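PDB 1B77: protein (sliding clamp) from Enterobacteria phage RB69, which probably encircles DNA as a ring of three subunits and tethers the phage DNA polymerase to its template, so that replication is processive. Local coordinates for residues I8-N13 with K27-R32; F50-Y55 with G79-A84; D136-T141 with I147-Y152; A206-S211 with S215-M220. All coordinates share one frame; numbering follows the deposited sequence.

Contact 1 of 4, residues I8-N13 with K27-R32; sequences IAILKN and KFIMTR
Leu11 and Ile29 mark the closest backbone approach of helix 5-15 to strand 28-32, yet their CA atoms stay 8.3 Å apart, a spacing bridged by side chains alone with no hydrogen bond between the two segments. Three aliphatic residues do the work. From the strand, Ile29 points its CB toward the helix and extends its longer branch, whose terminal CD1 is the one atom that touches both helical partners. Its CG1 lies between the backbone N and the carbonyl carbon (chi1 56°), and the chain runs on fully extended from there (chi2 173°), which carries the methyl outward from the strand. On the helical side the methyl meets two consecutive residues. Ile10, whose CB also points toward the strand, offers its short branch, with CG2 4.1 Å from Ile29 CD1. Leu11 starts off at an angle to the strand but bends back through its CD2, which lies 4.0 Å from the same Ile29 CD1. Both helical side chains slant across the isoleucine. All three residues are buried. Beyond them, Leu11 also packs on Leu61 of helix 57-64 and Ile29 on Ile48 of strand 47-48, while Ile10 reaches Val214; strand 28-32 is hydrogen-bonded to strand 38-44 and is an outermost strand of the six-stranded sheet within this chain, and the helix lies against it.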
loop_
_atom_site.group_PDB
_atom_site.type_symbol
_atom_site.label_atom_id
_atom_site.label_comp_id
_atom_site.label_asym_id
_atom_site.label_seq_id
_atom_site.Cartn_x
_atom_site.Cartn_y
_atom_site.Cartn_z
ATOM N N ILE A 8 11.798 13.182 16.939
ATOM C CA ILE A 8 10.681 12.296 16.643
ATOM C C ILE A 8 11.097 11.142 15.744
ATOM O O ILE A 8 10.662 10.005 15.939
ATOM C CB ILE A 8 9.519 13.071 15.965
ATOM C CG1 ILE A 8 8.906 14.064 16.968
ATOM C CG2 ILE A 8 8.462 12.091 15.453
ATOM C CD1 ILE A 8 7.801 14.955 16.391
ATOM N N ALA A 9 11.937 11.433 14.757
ATOM C CA ALA A 9 12.397 10.397 13.840
ATOM C C ALA A 9 13.251 9.363 14.570
ATOM O O ALA A 9 13.168 8.172 14.279
ATOM C CB ALA A 9 13.189 11.018 12.682
ATOM N N ILE A 10 14.066 9.804 15.523
ATOM C CA ILE A 10 14.890 8.850 16.246
ATOM C C ILE A 10 14.026 8.045 17.206
ATOM O O ILE A 10 14.260 6.848 17.405
ATOM C CB ILE A 10 16.030 9.544 17.016
ATOM C CG1 ILE A 10 16.959 10.251 16.020
ATOM C CG2 ILE A 10 16.822 8.504 17.804
ATOM C CD1 ILE A 10 18.088 11.088 16.654
ATOM N N LEU A 11 13.020 8.691 17.790
ATOM C CA LEU A 11 12.121 7.995 18.704
ATOM C C LEU A 11 11.336 6.917 17.966
ATOM O O LEU A 11 10.960 5.896 18.547
ATOM C CB LEU A 11 11.153 8.986 19.363
ATOM C CG LEU A 11 11.757 9.747 20.539
ATOM C CD1 LEU A 11 10.818 10.850 20.996
ATOM C CD2 LEU A 11 12.048 8.746 21.673
ATOM N N LYS A 12 11.087 7.152 16.682
ATOM C CA LYS A 12 10.359 6.193 15.870
ATOM C C LYS A 12 11.240 4.956 15.638
ATOM O O LYS A 12 10.733 3.836 15.583
ATOM C CB LYS A 12 9.942 6.822 14.537
ATOM C CG LYS A 12 8.692 6.185 13.932
ATOM C CD LYS A 12 8.242 6.862 12.637
ATOM C CE LYS A 12 6.929 6.237 12.114
ATOM N NZ LYS A 12 5.740 6.474 13.021
ATOM N N ASN A 13 12.553 5.149 15.514
ATOM C CA ASN A 13 13.453 4.006 15.336
ATOM C C ASN A 13 13.475 3.208 16.641
ATOM O O ASN A 13 13.492 1.981 16.624
ATOM C CB ASN A 13 14.871 4.473 14.978
ATOM C CG ASN A 13 15.896 3.333 15.001
ATOM O OD1 ASN A 13 16.737 3.261 15.899
ATOM N ND2 ASN A 13 15.827 2.445 14.012
ATOM N N LYS A 27 18.625 15.856 27.874
ATOM C CA LYS A 27 18.635 15.839 26.415
ATOM C C LYS A 27 19.131 14.494 25.961
ATOM O O LYS A 27 19.846 14.397 24.971
ATOM C CB LYS A 27 19.541 16.935 25.846
ATOM C CG LYS A 27 18.888 18.306 25.879
ATOM C CD LYS A 27 19.790 19.434 25.362
ATOM C CE LYS A 27 19.131 20.776 25.642
ATOM N NZ LYS A 27 19.639 21.927 24.848
ATOM N N PHE A 28 18.715 13.455 26.680
ATOM C CA PHE A 28 19.154 12.104 26.387
ATOM C C PHE A 28 18.011 11.070 26.401
ATOM O O PHE A 28 17.123 11.097 27.260
ATOM C CB PHE A 28 20.227 11.728 27.409
ATOM C CG PHE A 28 20.753 10.333 27.270
ATOM C CD1 PHE A 28 21.625 10.005 26.240
ATOM C CD2 PHE A 28 20.398 9.351 28.192
ATOM C CE1 PHE A 28 22.141 8.719 26.130
ATOM C CE2 PHE A 28 20.906 8.061 28.093
ATOM C CZ PHE A 28 21.782 7.745 27.058
ATOM N N ILE A 29 18.044 10.161 25.432
ATOM C CA ILE A 29 17.045 9.112 25.339
ATOM C C ILE A 29 17.712 7.757 25.119
ATOM O O ILE A 29 18.790 7.660 24.517
ATOM C CB ILE A 29 16.054 9.369 24.185
ATOM C CG1 ILE A 29 16.815 9.525 22.872
ATOM C CG2 ILE A 29 15.224 10.611 24.480
ATOM C CD1 ILE A 29 15.930 9.614 21.658
ATOM N N MET A 30 17.076 6.714 25.633
ATOM C CA MET A 30 17.583 5.365 25.474
ATOM C C MET A 30 16.449 4.358 25.617
ATOM O O MET A 30 15.396 4.655 26.183
ATOM C CB MET A 30 18.675 5.064 26.504
ATOM C CG MET A 30 18.222 5.118 27.957
ATOM S SD MET A 30 19.545 4.606 29.094
ATOM C CE MET A 30 18.846 5.082 30.681
ATOM N N THR A 31 16.677 3.163 25.094
ATOM C CA THR A 31 15.687 2.113 25.174
ATOM C C THR A 31 16.402 0.781 25.046
ATOM O O THR A 31 17.567 0.717 24.635
ATOM C CB THR A 31 14.646 2.235 24.037
ATOM O OG1 THR A 31 13.591 1.285 24.251
ATOM C CG2 THR A 31 15.297 1.966 22.683
ATOM N N ARG A 32 15.707 -0.283 25.413
ATOM C CA ARG A 32 16.270 -1.614 25.312
ATOM C C ARG A 32 15.129 -2.582 25.037
ATOM O O ARG A 32 14.038 -2.432 25.589
ATOM C CB ARG A 32 17.002 -1.982 26.604
ATOM C CG ARG A 32 17.502 -3.414 26.630
ATOM C CD ARG A 32 18.534 -3.649 27.731
ATOM N NE ARG A 32 18.895 -5.061 27.801
ATOM C CZ ARG A 32 19.876 -5.561 28.548
ATOM N NH1 ARG A 32 20.617 -4.761 29.310
ATOM N NH2 ARG A 32 20.115 -6.868 28.538
#

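Contact 2 of 4, residues F50-Y55 with G79-A84; sequences FDVALY and GNIKIA
Ile81 meets Val52 and Leu54 through a combination of torsions that sends its long branch across the gap: CG1 stands opposite the carbonyl carbon (chi1 -56°) and CD1 continues nearly straight out (chi2 165°). Val52 answers with CG2, the methyl set trans to its backbone N, which sits 4.0 Å from Ile81 CG1 and equally close to CD1. Two residues on, Leu54 swings its CD2 in to 3.4 Å from Ile81 CD1, tighter than carbon atoms usually pack. Both Val52 and Leu54 cross the isoleucine at roughly a right angle, and its long branch is touched at two successive carbons, CG1 and CD1. Phe50 adds a looser contact from farther up the chain; Ile81 CG1 lies at the edge of its ring, near the ring plane, 4.5 Å from CE2. The backbones remain well separated, and strands 52-54 and 81-84 belong to different sheets. Around them, Phe50 and Ile81 also pack on Ile73 of strand 72-75, and Leu54 on Phe60 of helix 57-64 and Trp92 of strand 88-92. With no hydrogen bond or charge pairing between the segments, the two sheets are joined here by dispersion forces and the exclusion of water, which depend on fit more than on direction.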
loop_
_atom_site.group_PDB
_atom_site.type_symbol
_atom_site.label_atom_id
_atom_site.label_comp_id
_atom_site.label_asym_id
_atom_site.label_seq_id
_atom_site.Cartn_x
_atom_site.Cartn_y
_atom_site.Cartn_z
ATOM N N PHE A 50 10.022 16.445 32.092
ATOM C CA PHE A 50 9.238 15.680 33.052
ATOM C C PHE A 50 9.429 14.210 32.734
ATOM O O PHE A 50 9.673 13.846 31.583
ATOM C CB PHE A 50 7.748 16.078 33.048
ATOM C CG PHE A 50 7.004 15.724 31.793
ATOM C CD1 PHE A 50 7.158 16.479 30.636
ATOM C CD2 PHE A 50 6.108 14.657 31.785
ATOM C CE1 PHE A 50 6.434 16.179 29.490
ATOM C CE2 PHE A 50 5.375 14.349 30.640
ATOM C CZ PHE A 50 5.538 15.115 29.489
ATOM N N ASP A 51 9.369 13.368 33.756
ATOM C CA ASP A 51 9.547 11.941 33.550
ATOM C C ASP A 51 8.197 11.276 33.318
ATOM O O ASP A 51 7.219 11.552 34.021
ATOM C CB ASP A 51 10.249 11.319 34.754
ATOM C CG ASP A 51 11.497 12.085 35.142
ATOM O OD1 ASP A 51 12.575 11.781 34.583
ATOM O OD2 ASP A 51 11.391 13.010 35.986
ATOM N N VAL A 52 8.138 10.411 32.313
ATOM C CA VAL A 52 6.890 9.736 31.999
ATOM C C VAL A 52 7.140 8.510 31.135
ATOM O O VAL A 52 7.993 8.518 30.248
ATOM C CB VAL A 52 5.912 10.701 31.270
ATOM C CG1 VAL A 52 6.475 11.076 29.906
ATOM C CG2 VAL A 52 4.514 10.066 31.156
ATOM N N ALA A 53 6.393 7.453 31.418
ATOM C CA ALA A 53 6.516 6.219 30.677
ATOM C C ALA A 53 5.420 6.147 29.625
ATOM O O ALA A 53 4.266 6.480 29.890
ATOM C CB ALA A 53 6.414 5.028 31.624
ATOM N N LEU A 54 5.788 5.710 28.431
ATOM C CA LEU A 54 4.842 5.565 27.333
ATOM C C LEU A 54 4.736 4.085 26.960
ATOM O O LEU A 54 5.744 3.436 26.682
ATOM C CB LEU A 54 5.311 6.384 26.134
ATOM C CG LEU A 54 5.177 7.897 26.304
ATOM C CD1 LEU A 54 6.018 8.615 25.249
ATOM C CD2 LEU A 54 3.714 8.288 26.200
ATOM N N TYR A 55 3.514 3.562 26.972
ATOM C CA TYR A 55 3.247 2.160 26.646
ATOM C C TYR A 55 3.302 1.924 25.135
ATOM O O TYR A 55 3.812 0.902 24.681
ATOM C CB TYR A 55 1.857 1.768 27.153
ATOM C CG TYR A 55 1.537 0.292 27.046
ATOM C CD1 TYR A 55 2.157 -0.637 27.876
ATOM C CD2 TYR A 55 0.620 -0.176 26.103
ATOM C CE1 TYR A 55 1.870 -2.003 27.777
ATOM C CE2 TYR A 55 0.324 -1.540 25.992
ATOM C CZ TYR A 55 0.952 -2.445 26.833
ATOM O OH TYR A 55 0.642 -3.783 26.749
ATOM N N GLY A 79 -2.053 13.221 35.930
ATOM C CA GLY A 79 -0.883 12.361 35.828
ATOM C C GLY A 79 -0.613 11.887 34.406
ATOM O O GLY A 79 0.393 11.229 34.146
ATOM N N ASN A 80 -1.519 12.217 33.486
ATOM C CA ASN A 80 -1.378 11.839 32.082
ATOM C C ASN A 80 -0.687 12.945 31.308
ATOM O O ASN A 80 -0.359 13.987 31.868
ATOM C CB ASN A 80 -2.745 11.561 31.468
ATOM C CG ASN A 80 -3.330 10.244 31.929
ATOM O OD1 ASN A 80 -4.537 10.029 31.833
ATOM N ND2 ASN A 80 -2.477 9.346 32.414
ATOM N N ILE A 81 -0.481 12.723 30.017
ATOM C CA ILE A 81 0.195 13.699 29.181
ATOM C C ILE A 81 -0.751 14.628 28.451
ATOM O O ILE A 81 -1.771 14.189 27.911
ATOM C CB ILE A 81 1.045 13.015 28.108
ATOM C CG1 ILE A 81 2.039 12.063 28.757
ATOM C CG2 ILE A 81 1.740 14.061 27.260
ATOM C CD1 ILE A 81 2.647 11.099 27.773
ATOM N N LYS A 82 -0.393 15.909 28.417
ATOM C CA LYS A 82 -1.178 16.912 27.719
ATOM C C LYS A 82 -0.397 17.490 26.542
ATOM O O LYS A 82 0.764 17.859 26.677
ATOM C CB LYS A 82 -1.581 18.056 28.656
ATOM C CG LYS A 82 -2.271 19.196 27.913
ATOM C CD LYS A 82 -2.620 20.373 28.811
ATOM C CE LYS A 82 -3.175 21.538 27.977
ATOM N NZ LYS A 82 -3.730 22.642 28.823
ATOM N N ILE A 83 -1.050 17.565 25.388
ATOM C CA ILE A 83 -0.434 18.111 24.189
ATOM C C ILE A 83 -1.234 19.348 23.797
ATOM O O ILE A 83 -2.355 19.245 23.281
ATOM C CB ILE A 83 -0.462 17.094 23.035
ATOM C CG1 ILE A 83 0.187 15.783 23.493
ATOM C CG2 ILE A 83 0.270 17.658 21.826
ATOM C CD1 ILE A 83 -0.030 14.623 22.543
ATOM N N ALA A 84 -0.652 20.517 24.053
ATOM C CA ALA A 84 -1.308 21.789 23.770
ATOM C C ALA A 84 -1.078 22.310 22.358
ATOM O O ALA A 84 0.046 22.644 21.985
ATOM C CB ALA A 84 -0.861 22.838 24.792
#

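Contact 3 of 4, residues D136-T141 with I147-Y152; sequences DTIAIT and IVINGY
Tyr152 lies along the neighbouring strand 137-143, and its side chain can be followed outward atom by atom. CB starts beside Thr137, 3.9 Å from OG1; CD1 passes the backbone O of Thr137, which lies at the ring edge and in its plane; CE1 then reaches the CB of Ala139 at 3.8 Å, again at the edge. The side chain also touches Asp157, in a loop outside the hairpin. With CG trans to the carbonyl carbon (chi1 -50°), the ring is turned edge-on to Thr137 and Ala139, whose side chains leave the sheet on the same face. Farther along that face, Thr141 and Val148 stand side by side, their CG2 methyls pressed to 3.5 Å, while Thr141 OG1 turns to the backbone O of Phe178. The other face is aliphatic: Ile140 runs beside Ile149, CG1 to CG1 at 3.9 Å, and its CG2 touches Ile147 CG2. Between the faces runs an antiparallel backbone pairing. Ala139 and Asn150 exchange two bonds, as do Thr141 and Val148, with Val148 N to Thr141 O 2.8 Å long and nearly straight at 171°. At the far end Asp136 and Thr137 both face Tyr152 in a classic beta bulge, their N atoms giving only weak bonds to Tyr152 O, whereas Tyr152 N binds Thr137 O firmly. The hairpin thus combines a hydrogen-bonded backbone with one aliphatic face and one mixed face, on which Thr137 OG1 is buried without a polar partner.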
loop_
_atom_site.group_PDB
_atom_site.type_symbol
_atom_site.label_atom_id
_atom_site.label_comp_id
_atom_site.label_asym_id
_atom_site.label_seq_id
_atom_site.Cartn_x
_atom_site.Cartn_y
_atom_site.Cartn_z
ATOM N N ASP A 136 18.802 -14.706 8.073
ATOM C CA ASP A 136 18.365 -14.437 9.435
ATOM C C ASP A 136 19.537 -14.241 10.393
ATOM O O ASP A 136 19.342 -13.933 11.574
ATOM C CB ASP A 136 17.479 -15.581 9.928
ATOM C CG ASP A 136 18.208 -16.916 9.956
ATOM O OD1 ASP A 136 19.324 -17.005 9.402
ATOM O OD2 ASP A 136 17.651 -17.886 10.521
ATOM N N THR A 137 20.753 -14.409 9.888
ATOM C CA THR A 137 21.933 -14.257 10.722
ATOM C C THR A 137 23.148 -13.871 9.896
ATOM O O THR A 137 23.341 -14.368 8.787
ATOM C CB THR A 137 22.267 -15.566 11.454
ATOM O OG1 THR A 137 22.712 -16.533 10.500
ATOM C CG2 THR A 137 21.043 -16.123 12.167
ATOM N N ILE A 138 23.964 -12.976 10.439
ATOM C CA ILE A 138 25.178 -12.554 9.757
ATOM C C ILE A 138 26.362 -12.844 10.666
ATOM O O ILE A 138 26.205 -12.985 11.878
ATOM C CB ILE A 138 25.180 -11.041 9.434
ATOM C CG1 ILE A 138 25.148 -10.232 10.728
ATOM C CG2 ILE A 138 23.988 -10.693 8.564
ATOM C CD1 ILE A 138 25.370 -8.751 10.528
ATOM N N ALA A 139 27.543 -12.938 10.070
ATOM C CA ALA A 139 28.765 -13.183 10.816
ATOM C C ALA A 139 29.844 -12.210 10.349
ATOM O O ALA A 139 30.129 -12.112 9.155
ATOM C CB ALA A 139 29.232 -14.619 10.610
ATOM N N ILE A 140 30.427 -11.479 11.290
ATOM C CA ILE A 140 31.487 -10.531 10.968
ATOM C C ILE A 140 32.792 -11.245 11.298
ATOM O O ILE A 140 33.047 -11.601 12.452
ATOM C CB ILE A 140 31.332 -9.235 11.792
ATOM C CG1 ILE A 140 29.917 -8.676 11.584
ATOM C CG2 ILE A 140 32.357 -8.201 11.351
ATOM C CD1 ILE A 140 29.544 -7.538 12.508
ATOM N N THR A 141 33.612 -11.473 10.278
ATOM C CA THR A 141 34.853 -12.203 10.478
ATOM C C THR A 141 36.066 -11.635 9.741
ATOM O O THR A 141 35.935 -10.803 8.837
ATOM C CB THR A 141 34.661 -13.669 10.049
ATOM O OG1 THR A 141 35.784 -14.450 10.471
ATOM C CG2 THR A 141 34.527 -13.762 8.540
ATOM N N ILE A 147 37.912 -7.302 6.900
ATOM C CA ILE A 147 36.845 -7.666 7.815
ATOM C C ILE A 147 35.678 -7.852 6.870
ATOM O O ILE A 147 35.431 -6.998 6.016
ATOM C CB ILE A 147 36.508 -6.537 8.817
ATOM C CG1 ILE A 147 37.721 -6.232 9.693
ATOM C CG2 ILE A 147 35.331 -6.957 9.713
ATOM C CD1 ILE A 147 38.141 -7.380 10.568
ATOM N N VAL A 148 34.978 -8.974 6.992
ATOM C CA VAL A 148 33.848 -9.226 6.118
ATOM C C VAL A 148 32.595 -9.643 6.870
ATOM O O VAL A 148 32.664 -10.162 7.981
ATOM C CB VAL A 148 34.179 -10.318 5.082
ATOM C CG1 VAL A 148 35.391 -9.901 4.264
ATOM C CG2 VAL A 148 34.431 -11.642 5.785
ATOM N N ILE A 149 31.449 -9.387 6.248
ATOM C CA ILE A 149 30.153 -9.753 6.804
ATOM C C ILE A 149 29.541 -10.800 5.891
ATOM O O ILE A 149 29.298 -10.528 4.718
ATOM C CB ILE A 149 29.180 -8.555 6.852
ATOM C CG1 ILE A 149 29.665 -7.523 7.869
ATOM C CG2 ILE A 149 27.780 -9.040 7.192
ATOM C CD1 ILE A 149 28.698 -6.366 8.089
ATOM N N ASN A 150 29.316 -11.998 6.423
ATOM C CA ASN A 150 28.698 -13.072 5.653
ATOM C C ASN A 150 27.270 -13.255 6.151
ATOM O O ASN A 150 27.020 -13.218 7.359
ATOM C CB ASN A 150 29.469 -14.384 5.822
ATOM C CG ASN A 150 30.837 -14.345 5.188
ATOM O OD1 ASN A 150 30.980 -14.043 4.002
ATOM N ND2 ASN A 150 31.857 -14.655 5.975
ATOM N N GLY A 151 26.336 -13.442 5.222
ATOM C CA GLY A 151 24.944 -13.626 5.596
ATOM C C GLY A 151 24.505 -15.056 5.368
ATOM O O GLY A 151 24.790 -15.633 4.320
ATOM N N TYR A 152 23.805 -15.629 6.343
ATOM C CA TYR A 152 23.347 -17.009 6.238
ATOM C C TYR A 152 21.874 -17.188 6.577
ATOM O O TYR A 152 21.216 -16.281 7.084
ATOM C CB TYR A 152 24.130 -17.918 7.190
ATOM C CG TYR A 152 25.633 -17.804 7.147
ATOM C CD1 TYR A 152 26.297 -16.764 7.798
ATOM C CD2 TYR A 152 26.393 -18.767 6.495
ATOM C CE1 TYR A 152 27.690 -16.696 7.804
ATOM C CE2 TYR A 152 27.781 -18.710 6.494
ATOM C CZ TYR A 152 28.424 -17.677 7.147
ATOM O OH TYR A 152 29.797 -17.640 7.143
#

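Contact 4 of 4, residues A206-S211 with S215-M220; sequences AAKFES and SYVIAM
Backbone hydrogen bonds join Ala207 to Ile218 and Phe209 to Tyr216, each pair exchanging two; Ile218 N to Ala207 O measures 2.8 Å. Between and beside these pairs, CA-H groups point at carbonyl oxygens, most closely Lys208 CA, 3.1 Å from Tyr216 O. Polar contacts gather on the face of Lys208, Glu210 and Ser215. One water accepts a hydrogen bond from Lys208 NZ (2.8 Å) and donates one to Glu210 OE2 (2.6 Å), and it is also bonded to Ser215 OG. Lys208 reaches it because its chain is extended throughout, with CG trans to the backbone N (chi1 177°), and on the way its CE passes Ser215 OG. Apolar contact is made on the opposite face, where Phe209 CE1 approaches Ile218 CD1 at 4.2 Å. On that face the edge of the Tyr216 ring also lies near the backbone O of Phe209. Tyr216 OH goes beyond the hairpin, to Asn13 OD1 and to Gln190 N. Both strands are interior members of a six-stranded antiparallel sheet, with strand 194-201 beside one and strand 38-44 beside the other. Such a beta hairpin, with a mixed face carrying a polar, water-bridged cluster and a largely apolar opposite face, fits the antiparallel sheet architecture of the DNA-clamp fold.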
loop_
_atom_site.group_PDB
_atom_site.type_symbol
_atom_site.label_atom_id
_atom_site.label_comp_id
_atom_site.label_asym_id
_atom_site.label_seq_id
_atom_site.Cartn_x
_atom_site.Cartn_y
_atom_site.Cartn_z
ATOM N N ALA A 206 29.621 -8.829 22.208
ATOM C CA ALA A 206 28.676 -7.762 21.915
ATOM C C ALA A 206 29.242 -6.878 20.824
ATOM O O ALA A 206 30.441 -6.909 20.541
ATOM C CB ALA A 206 28.393 -6.939 23.171
ATOM N N ALA A 207 28.369 -6.090 20.210
ATOM C CA ALA A 207 28.766 -5.192 19.139
ATOM C C ALA A 207 28.142 -3.827 19.354
ATOM O O ALA A 207 27.049 -3.708 19.911
ATOM C CB ALA A 207 28.316 -5.757 17.793
ATOM N N LYS A 208 28.838 -2.794 18.906
ATOM C CA LYS A 208 28.334 -1.443 19.022
ATOM C C LYS A 208 28.417 -0.765 17.664
ATOM O O LYS A 208 29.454 -0.809 17.000
ATOM C CB LYS A 208 29.139 -0.647 20.052
ATOM C CG LYS A 208 28.702 0.801 20.151
ATOM C CD LYS A 208 29.342 1.515 21.323
ATOM C CE LYS A 208 28.975 2.989 21.315
ATOM N NZ LYS A 208 29.583 3.715 22.466
ATOM N N PHE A 209 27.306 -0.173 17.239
ATOM C CA PHE A 209 27.262 0.541 15.967
ATOM C C PHE A 209 27.023 1.995 16.314
ATOM O O PHE A 209 25.993 2.347 16.902
ATOM C CB PHE A 209 26.131 0.035 15.072
ATOM C CG PHE A 209 26.343 -1.356 14.554
ATOM C CD1 PHE A 209 26.275 -2.450 15.415
ATOM C CD2 PHE A 209 26.610 -1.577 13.203
ATOM C CE1 PHE A 209 26.467 -3.742 14.936
ATOM C CE2 PHE A 209 26.803 -2.863 12.720
ATOM C CZ PHE A 209 26.732 -3.949 13.587
ATOM N N GLU A 210 27.977 2.838 15.945
ATOM C CA GLU A 210 27.861 4.241 16.259
ATOM C C GLU A 210 27.897 5.192 15.075
ATOM O O GLU A 210 28.775 5.112 14.210
ATOM C CB GLU A 210 28.950 4.626 17.249
ATOM C CG GLU A 210 28.911 6.077 17.634
ATOM C CD GLU A 210 29.900 6.400 18.723
ATOM O OE1 GLU A 210 31.101 6.090 18.549
ATOM O OE2 GLU A 210 29.476 6.965 19.749
ATOM N N SER A 211 26.921 6.092 15.048
ATOM C CA SER A 211 26.826 7.102 14.008
ATOM C C SER A 211 26.841 8.430 14.739
ATOM O O SER A 211 26.921 8.469 15.965
ATOM C CB SER A 211 25.520 6.964 13.221
ATOM O OG SER A 211 24.394 7.245 14.039
ATOM N N SER A 215 23.653 5.476 18.772
ATOM C CA SER A 215 24.576 4.402 19.120
ATOM C C SER A 215 23.758 3.181 19.497
ATOM O O SER A 215 22.835 3.286 20.291
ATOM C CB SER A 215 25.464 4.793 20.302
ATOM O OG SER A 215 26.573 5.572 19.877
ATOM N N TYR A 216 24.084 2.030 18.919
ATOM C CA TYR A 216 23.367 0.801 19.236
ATOM C C TYR A 216 24.324 -0.231 19.797
ATOM O O TYR A 216 25.485 -0.295 19.390
ATOM C CB TYR A 216 22.716 0.174 18.000
ATOM C CG TYR A 216 21.759 1.040 17.221
ATOM C CD1 TYR A 216 22.220 1.894 16.230
ATOM C CD2 TYR A 216 20.383 0.955 17.432
ATOM C CE1 TYR A 216 21.340 2.641 15.452
ATOM C CE2 TYR A 216 19.488 1.704 16.654
ATOM C CZ TYR A 216 19.980 2.540 15.665
ATOM O OH TYR A 216 19.121 3.253 14.863
ATOM N N VAL A 217 23.836 -1.028 20.742
ATOM C CA VAL A 217 24.622 -2.113 21.319
ATOM C C VAL A 217 23.788 -3.376 21.127
ATOM O O VAL A 217 22.658 -3.482 21.617
ATOM C CB VAL A 217 24.913 -1.924 22.827
ATOM C CG1 VAL A 217 25.534 -3.211 23.392
ATOM C CG2 VAL A 217 25.884 -0.753 23.034
ATOM N N ILE A 218 24.346 -4.322 20.387
ATOM C CA ILE A 218 23.645 -5.557 20.109
ATOM C C ILE A 218 24.404 -6.766 20.632
ATOM O O ILE A 218 25.598 -6.928 20.375
ATOM C CB ILE A 218 23.421 -5.720 18.594
ATOM C CG1 ILE A 218 22.610 -4.528 18.067
ATOM C CG2 ILE A 218 22.703 -7.022 18.312
ATOM C CD1 ILE A 218 22.633 -4.375 16.566
ATOM N N ALA A 219 23.694 -7.608 21.374
ATOM C CA ALA A 219 24.278 -8.822 21.925
ATOM C C ALA A 219 24.544 -9.782 20.778
ATOM O O ALA A 219 23.790 -9.819 19.808
ATOM C CB ALA A 219 23.318 -9.455 22.928
ATOM N N MET A 220 25.623 -10.547 20.874
ATOM C CA MET A 220 25.948 -11.502 19.827
ATOM C C MET A 220 25.622 -12.928 20.258
ATOM O O MET A 220 25.458 -13.208 21.444
ATOM C CB MET A 220 27.420 -11.370 19.429
ATOM C CG MET A 220 27.742 -10.015 18.802
ATOM S SD MET A 220 29.474 -9.849 18.330
ATOM C CE MET A 220 29.343 -8.667 17.062
HETATM O O HOH W 1 28.438 6.197 22.045
#

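Along the chain the contacts follow one another, contact 1, then 2, 3 and 4, none enclosing another. Contacts 1 and 2 fall in the N-terminal half of the clamp subunit and contacts 3 and 4 in the C-terminal half, with contacts 2 and 3 about 41 Å apart between centres, on opposite sides of the chain's centre. The two halves are nevertheless knitted together: one six-stranded sheet takes strands 28-32 and 38-44 from the first and its other four from the second, so contacts 1 and 4, about 15 Å apart between centres, share it. They touch directly through Asn13 and Tyr216. The sheet thus makes one continuous structural unit of the two halves, consistent with a subunit that forms one segment of the clamp ring.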